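Local coordinates for protein putative succinylglutamate desuccinylase / aspartoacylase (Shewanella amazonensis, PDB 3FMC) that probably acts as a zinc-dependent hydrolase of the succinylglutamate desuccinylase/aspartoacylase family, thought to cleave ester bonds, at residues 91-94 with 95-98; 99-102 with 103-106; 188-191 with 192-196; 285-288 with 289-292. All coordinates share one frame; numbering follows the deposited sequence.

Contact 1: residues 91-94 with 95-98. With SO4 (sulfate ion), chain K.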
loop_
_atom_site.group_PDB
_atom_site.type_symbol
_atom_site.label_atom_id
_atom_site.label_comp_id
_atom_site.label_asym_id
_atom_site.label_seq_id
_atom_site.Cartn_x
_atom_site.Cartn_y
_atom_site.Cartn_z
ATOM N N ARG C 91 -5.684 -4.417 9.029
ATOM C CA ARG C 91 -5.638 -3.988 10.426
ATOM C C ARG C 91 -6.139 -2.585 10.719
ATOM O O ARG C 91 -6.664 -2.307 11.814
ATOM C CB ARG C 91 -4.187 -4.122 10.921
ATOM C CG ARG C 91 -4.011 -3.937 12.418
ATOM C CD ARG C 91 -2.623 -4.352 12.855
ATOM N NE ARG C 91 -2.459 -4.080 14.265
ATOM C CZ ARG C 91 -2.980 -4.847 15.226
ATOM N NH1 ARG C 91 -3.653 -5.968 14.928
ATOM N NH2 ARG C 91 -2.807 -4.494 16.496
ATOM N N PHE C 92 -5.958 -1.697 9.733
ATOM C CA PHE C 92 -6.282 -0.308 9.885
ATOM C C PHE C 92 -6.885 0.290 8.613
ATOM O O PHE C 92 -6.769 -0.284 7.522
ATOM C CB PHE C 92 -5.048 0.511 10.330
ATOM C CG PHE C 92 -3.772 0.253 9.559
ATOM C CD1 PHE C 92 -3.570 0.778 8.272
ATOM C CD2 PHE C 92 -2.737 -0.485 10.145
ATOM C CE1 PHE C 92 -2.336 0.571 7.599
ATOM C CE2 PHE C 92 -1.548 -0.709 9.465
ATOM C CZ PHE C 92 -1.362 -0.180 8.201
ATOM N N ASP C 93 -7.544 1.428 8.798
ATOM C CA ASP C 93 -8.061 2.177 7.666
ATOM C C ASP C 93 -6.830 2.521 6.779
ATOM O O ASP C 93 -5.917 3.189 7.226
ATOM C CB ASP C 93 -8.806 3.429 8.176
ATOM C CG ASP C 93 -9.495 4.180 7.082
ATOM O OD1 ASP C 93 -9.053 4.035 5.939
ATOM O OD2 ASP C 93 -10.467 4.920 7.393
ATOM N N PRO C 94 -6.803 2.038 5.531
ATOM C CA PRO C 94 -5.650 2.292 4.662
ATOM C C PRO C 94 -5.483 3.774 4.312
ATOM O O PRO C 94 -4.419 4.187 3.864
ATOM C CB PRO C 94 -5.931 1.457 3.401
ATOM C CG PRO C 94 -7.281 0.978 3.511
ATOM C CD PRO C 94 -7.828 1.215 4.876
ATOM N N ILE C 95 -6.540 4.543 4.487
ATOM C CA ILE C 95 -6.488 5.987 4.231
ATOM C C ILE C 95 -5.818 6.734 5.359
ATOM O O ILE C 95 -4.913 7.551 5.126
ATOM C CB ILE C 95 -7.908 6.601 4.040
ATOM C CG1 ILE C 95 -8.646 5.966 2.867
ATOM C CG2 ILE C 95 -7.771 8.164 3.898
ATOM C CD1 ILE C 95 -10.125 6.435 2.688
ATOM N N THR C 96 -6.243 6.446 6.590
ATOM C CA THR C 96 -5.801 7.210 7.754
ATOM C C THR C 96 -4.856 6.542 8.726
ATOM O O THR C 96 -4.264 7.255 9.539
ATOM C CB THR C 96 -7.003 7.697 8.571
ATOM O OG1 THR C 96 -7.648 6.588 9.185
ATOM C CG2 THR C 96 -7.978 8.454 7.673
ATOM N N GLY C 97 -4.731 5.213 8.636
ATOM C CA GLY C 97 -3.914 4.406 9.539
ATOM C C GLY C 97 -4.548 3.997 10.848
ATOM O O GLY C 97 -3.903 3.317 11.668
ATOM N N VAL C 98 -5.785 4.421 11.093
ATOM C CA VAL C 98 -6.463 4.168 12.345
ATOM C C VAL C 98 -6.913 2.697 12.428
ATOM O O VAL C 98 -7.657 2.203 11.587
ATOM C CB VAL C 98 -7.643 5.085 12.588
ATOM C CG1 VAL C 98 -8.358 4.679 13.898
ATOM C CG2 VAL C 98 -7.183 6.600 12.602
HETATM S S SO4 K . -5.027 -5.115 18.797
HETATM O O1 SO4 K . -5.976 -4.168 18.172
HETATM O O2 SO4 K . -3.835 -4.382 19.217
HETATM O O3 SO4 K . -4.601 -6.254 17.926
HETATM O O4 SO4 K . -5.716 -5.717 19.952
#
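D93 points its carboxylate across the turn at I95: OD1 accepts the backbone N of I95 at 2.9 Å, and the donor comes from above the carboxylate plane. The D93 side chain reaches this amide because CG lies anti to the backbone N (chi1 -174°), which swings the group forward over the following residues. D93 OD1 also lies 3.4 Å from I95 CB. On the same side chain, D93 CB is 3.5 Å from T96 OG1. Within 95-98, V98 N donates a weak bond to T96 OG1. The OD1 bond makes an Asx turn; G97 N, donating to D93 O at 2.7 Å, closes an alpha-turn, and D93 N donates to V98 O at 2.9 Å across its neck. G97 closes the turn with a positive phi (84°), a conformation that favours glycine. An alanine in place of D93 would take away OD1 and is likely to leave the I95 N-H without this partner and the start of the turn less fixed. F92 lays CB against G97 O (3.3 Å); its CD1 comes to 3.9 Å from G97 CA, and G97 O stands oblique to the ring. Ahead of the turn, R91 extends from CG to NE, away to the sulfate, NH1 and NH2 both donating to O3, which lies in the guanidinium plane; the NH2 bond to O3 is 2.9 Å. F92 packs on T96 of a second subunit, I95 on F347 of that subunit, and P94 on K83 of a third.

Contact 2: residues 99-102 with 103-106. With SO4 (sulfate ion), chain K.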
loop_
_atom_site.group_PDB
_atom_site.type_symbol
_atom_site.label_atom_id
_atom_site.label_comp_id
_atom_site.label_asym_id
_atom_site.label_seq_id
_atom_site.Cartn_x
_atom_site.Cartn_y
_atom_site.Cartn_z
ATOM N N ASN C 99 -6.439 2.043 13.478
ATOM C CA ASN C 99 -6.735 0.632 13.766
ATOM C C ASN C 99 -8.231 0.443 13.920
ATOM O O ASN C 99 -8.884 1.155 14.682
ATOM C CB ASN C 99 -5.933 0.282 15.045
ATOM C CG ASN C 99 -6.069 -1.195 15.488
ATOM O OD1 ASN C 99 -7.027 -1.871 15.172
ATOM N ND2 ASN C 99 -5.088 -1.663 16.249
ATOM N N TRP C 100 -8.804 -0.510 13.202
ATOM C CA TRP C 100 -10.259 -0.732 13.273
ATOM C C TRP C 100 -10.707 -1.073 14.704
ATOM O O TRP C 100 -11.865 -0.752 15.080
ATOM C CB TRP C 100 -10.668 -1.855 12.401
ATOM C CG TRP C 100 -10.327 -1.734 10.921
ATOM C CD1 TRP C 100 -9.520 -2.559 10.225
ATOM C CD2 TRP C 100 -10.813 -0.764 9.990
ATOM N NE1 TRP C 100 -9.498 -2.214 8.895
ATOM C CE2 TRP C 100 -10.279 -1.108 8.721
ATOM C CE3 TRP C 100 -11.644 0.350 10.093
ATOM C CZ2 TRP C 100 -10.532 -0.357 7.568
ATOM C CZ3 TRP C 100 -11.883 1.106 8.936
ATOM C CH2 TRP C 100 -11.338 0.736 7.700
ATOM N N ASN C 101 -9.786 -1.675 15.475
ATOM C CA ASN C 101 -10.049 -2.045 16.879
ATOM C C ASN C 101 -9.620 -0.975 17.872
ATOM O O ASN C 101 -9.351 -1.239 19.065
ATOM C CB ASN C 101 -9.414 -3.407 17.152
ATOM C CG ASN C 101 -9.896 -4.046 18.453
ATOM O OD1 ASN C 101 -11.086 -4.047 18.767
ATOM N ND2 ASN C 101 -8.954 -4.645 19.179
ATOM N N ARG C 102 -9.522 0.255 17.380
ATOM C CA ARG C 102 -9.332 1.411 18.241
ATOM C C ARG C 102 -10.491 2.391 18.014
ATOM O O ARG C 102 -10.461 3.499 18.512
ATOM C CB ARG C 102 -8.010 2.103 17.969
ATOM C CG ARG C 102 -6.835 1.274 18.393
ATOM C CD ARG C 102 -6.821 0.942 19.882
ATOM N NE ARG C 102 -5.603 0.168 20.109
ATOM C CZ ARG C 102 -5.497 -1.154 19.932
ATOM N NH1 ARG C 102 -6.558 -1.908 19.689
ATOM N NH2 ARG C 102 -4.308 -1.729 20.079
ATOM N N GLU C 103 -11.513 1.961 17.272
ATOM C CA GLU C 103 -12.654 2.828 16.927
ATOM C C GLU C 103 -13.925 2.670 17.762
ATOM O O GLU C 103 -14.960 3.278 17.481
ATOM C CB GLU C 103 -12.967 2.600 15.456
ATOM C CG GLU C 103 -11.981 3.277 14.512
ATOM C CD GLU C 103 -12.270 4.741 14.291
ATOM O OE1 GLU C 103 -12.894 5.412 15.174
ATOM O OE2 GLU C 103 -11.887 5.212 13.203
ATOM N N TYR C 104 -13.868 1.881 18.825
ATOM C CA TYR C 104 -15.103 1.695 19.627
ATOM C C TYR C 104 -15.415 2.939 20.454
ATOM O O TYR C 104 -14.569 3.809 20.645
ATOM C CB TYR C 104 -15.057 0.381 20.443
ATOM C CG TYR C 104 -15.093 -0.874 19.561
ATOM C CD1 TYR C 104 -16.292 -1.461 19.192
ATOM C CD2 TYR C 104 -13.935 -1.449 19.062
ATOM C CE1 TYR C 104 -16.356 -2.546 18.401
ATOM C CE2 TYR C 104 -13.983 -2.551 18.249
ATOM C CZ TYR C 104 -15.202 -3.107 17.896
ATOM O OH TYR C 104 -15.200 -4.252 17.121
ATOM N N LEU C 105 -16.632 2.994 20.971
ATOM C CA LEU C 105 -17.161 4.152 21.653
ATOM C C LEU C 105 -17.030 4.055 23.155
ATOM O O LEU C 105 -17.519 3.091 23.738
ATOM C CB LEU C 105 -18.649 4.260 21.303
ATOM C CG LEU C 105 -19.455 5.417 21.916
ATOM C CD1 LEU C 105 -18.762 6.766 21.707
ATOM C CD2 LEU C 105 -20.906 5.389 21.383
ATOM N N ASP C 106 -16.303 5.004 23.750
ATOM C CA ASP C 106 -16.160 5.138 25.212
ATOM C C ASP C 106 -17.329 5.987 25.609
ATOM O O ASP C 106 -17.449 7.139 25.175
ATOM C CB ASP C 106 -14.880 5.872 25.553
ATOM C CG ASP C 106 -14.483 5.808 27.058
ATOM O OD1 ASP C 106 -15.045 5.043 27.856
ATOM O OD2 ASP C 106 -13.528 6.526 27.425
HETATM S S SO4 K . -5.027 -5.115 18.797
HETATM O O1 SO4 K . -5.976 -4.168 18.172
HETATM O O2 SO4 K . -3.835 -4.382 19.217
HETATM O O3 SO4 K . -4.601 -6.254 17.926
HETATM O O4 SO4 K . -5.716 -5.717 19.952
HETATM O O HOH W 1 -12.959 -5.702 17.539
HETATM O O HOH W 2 -12.155 4.769 20.078
#
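N101 and Y104 meet amide against ring, their planes 84° apart, within an Asx turn in which N99 OD1 accepts N101 N at 2.8 Å. The loop belongs to the catalytic domain and runs on toward helix 111-118. Along N101, CB lies 3.7 Å from sulfate O1. CG anti to the backbone N (chi1 -166°) sets the amide between the Y104 ring and the sulfate. OD1 approaches Y104 CE2 obliquely at 3.3 Å, accepts a hydrogen bond from a water that in turn accepts from Y104 OH, and also accepts from the backbone N of M210. ND2 donates to sulfate O1 at 3.2 Å, nearly straight (170°). Q39 binds Y104 OH as well, while the ring packs against helices 150-163 and 210-227. Sulfate O1 is gripped by N99 ND2, N101 ND2 and R102 NH1: the amides satisfy it with hydrogen bonds, while the guanidinium of R102, with that of R91, probably offsets the charge. The E103 carboxylate leads away from 99-102, OE2 bonding T149 OG1. R102 bends at chi2, NH1 also donating to N101 O, with N99 ND2 over one guanidinium face, and its NH2 meets sulfate O2 at 2.8 Å.

Contact 3: residues 188-191 with 192-196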
loop_
_atom_site.group_PDB
_atom_site.type_symbol
_atom_site.label_atom_id
_atom_site.label_comp_id
_atom_site.label_asym_id
_atom_site.label_seq_id
_atom_site.Cartn_x
_atom_site.Cartn_y
_atom_site.Cartn_z
ATOM N N ARG C 188 -11.162 -13.436 36.274
ATOM C CA ARG C 188 -9.985 -14.286 36.132
ATOM C C ARG C 188 -10.339 -15.772 35.963
ATOM O O ARG C 188 -9.671 -16.506 35.228
ATOM C CB ARG C 188 -9.089 -14.069 37.346
ATOM C CG ARG C 188 -7.952 -15.047 37.403
ATOM C CD ARG C 188 -6.973 -14.664 38.453
ATOM N NE ARG C 188 -6.134 -15.806 38.746
ATOM C CZ ARG C 188 -5.011 -15.743 39.448
ATOM N NH1 ARG C 188 -4.596 -14.565 39.915
ATOM N NH2 ARG C 188 -4.314 -16.867 39.670
ATOM N N SER C 189 -11.448 -16.204 36.559
ATOM C CA SER C 189 -11.867 -17.579 36.425
ATOM C C SER C 189 -12.159 -18.025 35.008
ATOM O O SER C 189 -12.069 -19.228 34.704
ATOM C CB SER C 189 -13.106 -17.837 37.291
ATOM O OG SER C 189 -14.190 -17.019 36.870
ATOM N N ALA C 190 -12.503 -17.089 34.112
ATOM C CA ALA C 190 -12.880 -17.481 32.758
ATOM C C ALA C 190 -11.780 -18.258 32.048
ATOM O O ALA C 190 -12.055 -19.137 31.232
ATOM C CB ALA C 190 -13.319 -16.238 31.911
ATOM N N ALA C 191 -10.523 -17.898 32.317
ATOM C CA ALA C 191 -9.391 -18.541 31.671
ATOM C C ALA C 191 -9.329 -20.038 31.927
ATOM O O ALA C 191 -8.846 -20.771 31.100
ATOM C CB ALA C 191 -8.060 -17.844 32.092
ATOM N N GLN C 192 -9.870 -20.480 33.058
ATOM C CA GLN C 192 -9.884 -21.902 33.420
ATOM C C GLN C 192 -10.754 -22.758 32.501
ATOM O O GLN C 192 -10.564 -23.964 32.474
ATOM C CB GLN C 192 -10.345 -22.098 34.877
ATOM C CG GLN C 192 -9.478 -21.431 35.925
ATOM C CD GLN C 192 -8.061 -21.988 35.973
ATOM O OE1 GLN C 192 -7.848 -23.194 35.930
ATOM N NE2 GLN C 192 -7.083 -21.096 36.076
ATOM N N TYR C 193 -11.647 -22.143 31.713
ATOM C CA TYR C 193 -12.604 -22.889 30.860
ATOM C C TYR C 193 -12.205 -22.997 29.415
ATOM O O TYR C 193 -12.492 -24.009 28.748
ATOM C CB TYR C 193 -14.014 -22.301 31.043
ATOM C CG TYR C 193 -14.420 -22.357 32.482
ATOM C CD1 TYR C 193 -14.876 -23.550 33.068
ATOM C CD2 TYR C 193 -14.281 -21.264 33.295
ATOM C CE1 TYR C 193 -15.184 -23.615 34.414
ATOM C CE2 TYR C 193 -14.600 -21.318 34.634
ATOM C CZ TYR C 193 -15.055 -22.494 35.190
ATOM O OH TYR C 193 -15.361 -22.482 36.544
ATOM N N PHE C 194 -11.533 -21.967 28.893
ATOM C CA PHE C 194 -11.052 -22.012 27.524
ATOM C C PHE C 194 -9.800 -22.919 27.424
ATOM O O PHE C 194 -9.238 -23.302 28.451
ATOM C CB PHE C 194 -10.745 -20.591 27.007
ATOM C CG PHE C 194 -11.953 -19.683 26.974
ATOM C CD1 PHE C 194 -12.795 -19.661 25.870
ATOM C CD2 PHE C 194 -12.249 -18.861 28.036
ATOM C CE1 PHE C 194 -13.912 -18.833 25.852
ATOM C CE2 PHE C 194 -13.356 -18.014 28.006
ATOM C CZ PHE C 194 -14.169 -17.999 26.911
ATOM N N SER C 195 -9.436 -23.273 26.196
ATOM C CA SER C 195 -8.264 -24.099 25.868
ATOM C C SER C 195 -7.107 -23.187 25.379
ATOM O O SER C 195 -6.562 -23.351 24.272
ATOM C CB SER C 195 -8.652 -25.103 24.790
ATOM O OG SER C 195 -9.709 -25.925 25.281
ATOM N N ILE C 196 -6.756 -22.247 26.254
ATOM C CA ILE C 196 -5.760 -21.228 25.944
ATOM C C ILE C 196 -4.687 -21.192 27.041
ATOM O O ILE C 196 -4.971 -20.837 28.196
ATOM C CB ILE C 196 -6.455 -19.868 25.756
ATOM C CG1 ILE C 196 -7.487 -19.978 24.600
ATOM C CG2 ILE C 196 -5.389 -18.788 25.424
ATOM C CD1 ILE C 196 -8.368 -18.759 24.319
HETATM O O HOH W 3 -7.941 -18.326 36.403
HETATM O O HOH W 4 -7.695 -20.808 28.832
#
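S189 and A190 each offer a backbone oxygen to the residue three places on, Q192 N to S189 O at 3.0 Å and Y193 N to A190 O at 3.1 Å, so the chain coils through two overlapping turns before it straightens at F194. The aromatic side chains of Y193 and F194 then turn back beside these carbonyls. Y193 CE2 comes within 3.3 Å of S189 O, and A190 O lies near the plane at the ring's edge; CG of Y193 is anti to its own carbonyl carbon (chi1 -57°), which turns the ring back along the preceding coil. Q192 CB covers part of one face of that ring. F194 brings CD2 to 3.2 Å from A190 O, and CE2 to 4.3 Å from A190 CB. Beyond the segments, Y193 stacks on H267 and F194 on Y264 of helix 251-267, while A190 and F194 also touch L239 of strand 237-243. Were Y193 replaced by an alanine, H267 would probably be left without its stacking mate and a gap would open beside the S189 carbonyl. On the polar flank a water donates to R188 O and accepts from Q192 NE2 at 2.9 Å, tying the first and fifth residues together, while R188 NH2 makes a salt bridge to the carboxylate of L368, the chain's C-terminus. This coil, in the connection between strands 176-184 and 198-202, is thus two-sided: aromatic packing joins it to helix 251-267 and strand 237-243, a water closes its polar side internally, and the R188 salt bridge ties it to the C-terminal carboxylate.

Contact 4: residues 285-288 with 289-292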
loop_
_atom_site.group_PDB
_atom_site.type_symbol
_atom_site.label_atom_id
_atom_site.label_comp_id
_atom_site.label_asym_id
_atom_site.label_seq_id
_atom_site.Cartn_x
_atom_site.Cartn_y
_atom_site.Cartn_z
ATOM N N CYS C 285 -0.468 -13.278 33.164
ATOM C CA CYS C 285 0.328 -12.157 33.627
ATOM C C CYS C 285 -0.564 -10.935 33.548
ATOM O O CYS C 285 -1.555 -10.935 32.798
ATOM C CB CYS C 285 1.656 -12.011 32.897
ATOM S SG CYS C 285 1.684 -11.024 31.427
ATOM N N PHE C 286 -0.292 -9.936 34.375
ATOM C CA PHE C 286 -1.028 -8.710 34.317
ATOM C C PHE C 286 -0.522 -7.947 33.081
ATOM O O PHE C 286 0.664 -8.001 32.752
ATOM C CB PHE C 286 -0.866 -7.895 35.590
ATOM C CG PHE C 286 -1.576 -8.515 36.741
ATOM C CD1 PHE C 286 -2.918 -8.311 36.904
ATOM C CD2 PHE C 286 -0.928 -9.389 37.591
ATOM C CE1 PHE C 286 -3.603 -8.910 37.935
ATOM C CE2 PHE C 286 -1.617 -9.980 38.627
ATOM C CZ PHE C 286 -2.960 -9.732 38.788
ATOM N N LEU C 287 -1.425 -7.210 32.454
ATOM C CA LEU C 287 -1.157 -6.545 31.180
ATOM C C LEU C 287 0.083 -5.670 31.192
ATOM O O LEU C 287 0.811 -5.622 30.184
ATOM C CB LEU C 287 -2.357 -5.727 30.762
ATOM C CG LEU C 287 -2.270 -5.002 29.417
ATOM C CD1 LEU C 287 -2.175 -5.994 28.242
ATOM C CD2 LEU C 287 -3.472 -4.033 29.310
ATOM N N LYS C 288 0.327 -4.996 32.307
ATOM C CA LYS C 288 1.517 -4.117 32.441
ATOM C C LYS C 288 2.845 -4.874 32.256
ATOM O O LYS C 288 3.882 -4.278 31.931
ATOM C CB LYS C 288 1.514 -3.381 33.786
ATOM C CG LYS C 288 1.839 -4.275 34.970
ATOM C CD LYS C 288 1.843 -3.543 36.310
ATOM C CE LYS C 288 2.126 -4.584 37.426
ATOM N NZ LYS C 288 1.948 -4.087 38.829
ATOM N N ASN C 289 2.823 -6.193 32.467
ATOM C CA ASN C 289 4.013 -7.022 32.305
ATOM C C ASN C 289 4.178 -7.682 30.917
ATOM O O ASN C 289 5.075 -8.489 30.695
ATOM C CB ASN C 289 4.029 -8.044 33.439
ATOM C CG ASN C 289 4.228 -7.393 34.780
ATOM O OD1 ASN C 289 4.942 -6.394 34.871
ATOM N ND2 ASN C 289 3.589 -7.921 35.822
ATOM N N TYR C 290 3.309 -7.292 29.986
ATOM C CA TYR C 290 3.342 -7.734 28.588
ATOM C C TYR C 290 4.187 -6.691 27.847
ATOM O O TYR C 290 3.781 -5.527 27.743
ATOM C CB TYR C 290 1.914 -7.840 28.037
ATOM C CG TYR C 290 1.741 -8.522 26.690
ATOM C CD1 TYR C 290 2.475 -9.646 26.340
ATOM C CD2 TYR C 290 0.784 -8.053 25.771
ATOM C CE1 TYR C 290 2.288 -10.277 25.094
ATOM C CE2 TYR C 290 0.557 -8.694 24.560
ATOM C CZ TYR C 290 1.302 -9.810 24.224
ATOM O OH TYR C 290 1.102 -10.464 23.023
ATOM N N ARG C 291 5.374 -7.096 27.431
ATOM C CA ARG C 291 6.398 -6.231 26.856
ATOM C C ARG C 291 6.618 -6.391 25.353
ATOM O O ARG C 291 6.545 -7.495 24.817
ATOM C CB ARG C 291 7.733 -6.555 27.554
ATOM C CG ARG C 291 7.661 -6.556 29.089
ATOM C CD ARG C 291 7.154 -5.264 29.664
ATOM N NE ARG C 291 7.979 -4.099 29.311
ATOM C CZ ARG C 291 9.102 -3.725 29.941
ATOM N NH1 ARG C 291 9.584 -4.424 30.970
ATOM N NH2 ARG C 291 9.768 -2.642 29.527
ATOM N N LYS C 292 6.954 -5.281 24.708
ATOM C CA LYS C 292 7.232 -5.212 23.290
ATOM C C LYS C 292 8.753 -5.115 23.124
ATOM O O LYS C 292 9.408 -4.213 23.674
ATOM C CB LYS C 292 6.557 -3.987 22.678
ATOM C CG LYS C 292 5.045 -3.971 22.791
ATOM C CD LYS C 292 4.468 -2.632 22.399
ATOM C CE LYS C 292 3.017 -2.502 22.697
ATOM N NZ LYS C 292 2.430 -1.193 22.179
HETATM O O HOH W 5 2.162 -10.593 35.981
HETATM O O HOH W 6 1.159 -3.896 28.255
HETATM O O HOH W 7 3.823 -3.013 29.334
#
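At F286 the strand 283-286 ends, and a short 3-10 turn carries the chain into strand 290-294: N289 N donates to F286 O at 2.8 Å, and Y290 N to L287 O at 3.0 Å, two successive bonds to the residue three back. K288 and N289 lie side by side and point the same way. K288 CG falls between its own backbone N and carbonyl carbon (chi1 73°), a rotation that folds CG back to 3.3 Å from N289 N, while the extended remainder of the chain brings CE to 4.0 Å from N289 ND2. N289 CB tucks against F286 O at 3.4 Å, and its ND2 donates to a water that also accepts from F286 N, a bridge across the turn. This turn joins two strands with different neighbours: 283-286 runs parallel to 198-202, whereas 290-294 is antiparallel to 357-363. C285 SG, on the first strand, reaches N289 CB at 4.3 Å and packs on L200 and M362, and N289 O is held by T363 OG1. L287 and Y290 meet obliquely, CD1 to CD2 at 4.4 Å, and Y290 lies on H180 and Y182 of strand 176-184. R291 bends twice, at chi2 and chi3, with CD 4.1 Å from K288 O, and its guanidinium makes a cation-pi contact with W146 of a second subunit.

Contacts 1 and 2 are consecutive parts of one loop, centres about 12 Å apart, joined where R91 O probably bonds W100 N at 3.1 Å. Both reach the sulfate, which probably came from the crystallisation liquor and is held jointly by R91 from contact 1 and by N99, N101 and R102 from contact 2. N99 also bonds H43, which with E46 and H172 may form the zinc site of this enzyme, so the sulfate may occupy an anion-binding part of the presumed active site. Contact 3 lies across the chain's centre, about 33 Å from contact 1 between centres. Contact 4 comes between: nearest atoms about 5 Å from contact 3 and about 7 Å from contact 2. Contacts 1 and 4 both meet the second subunit.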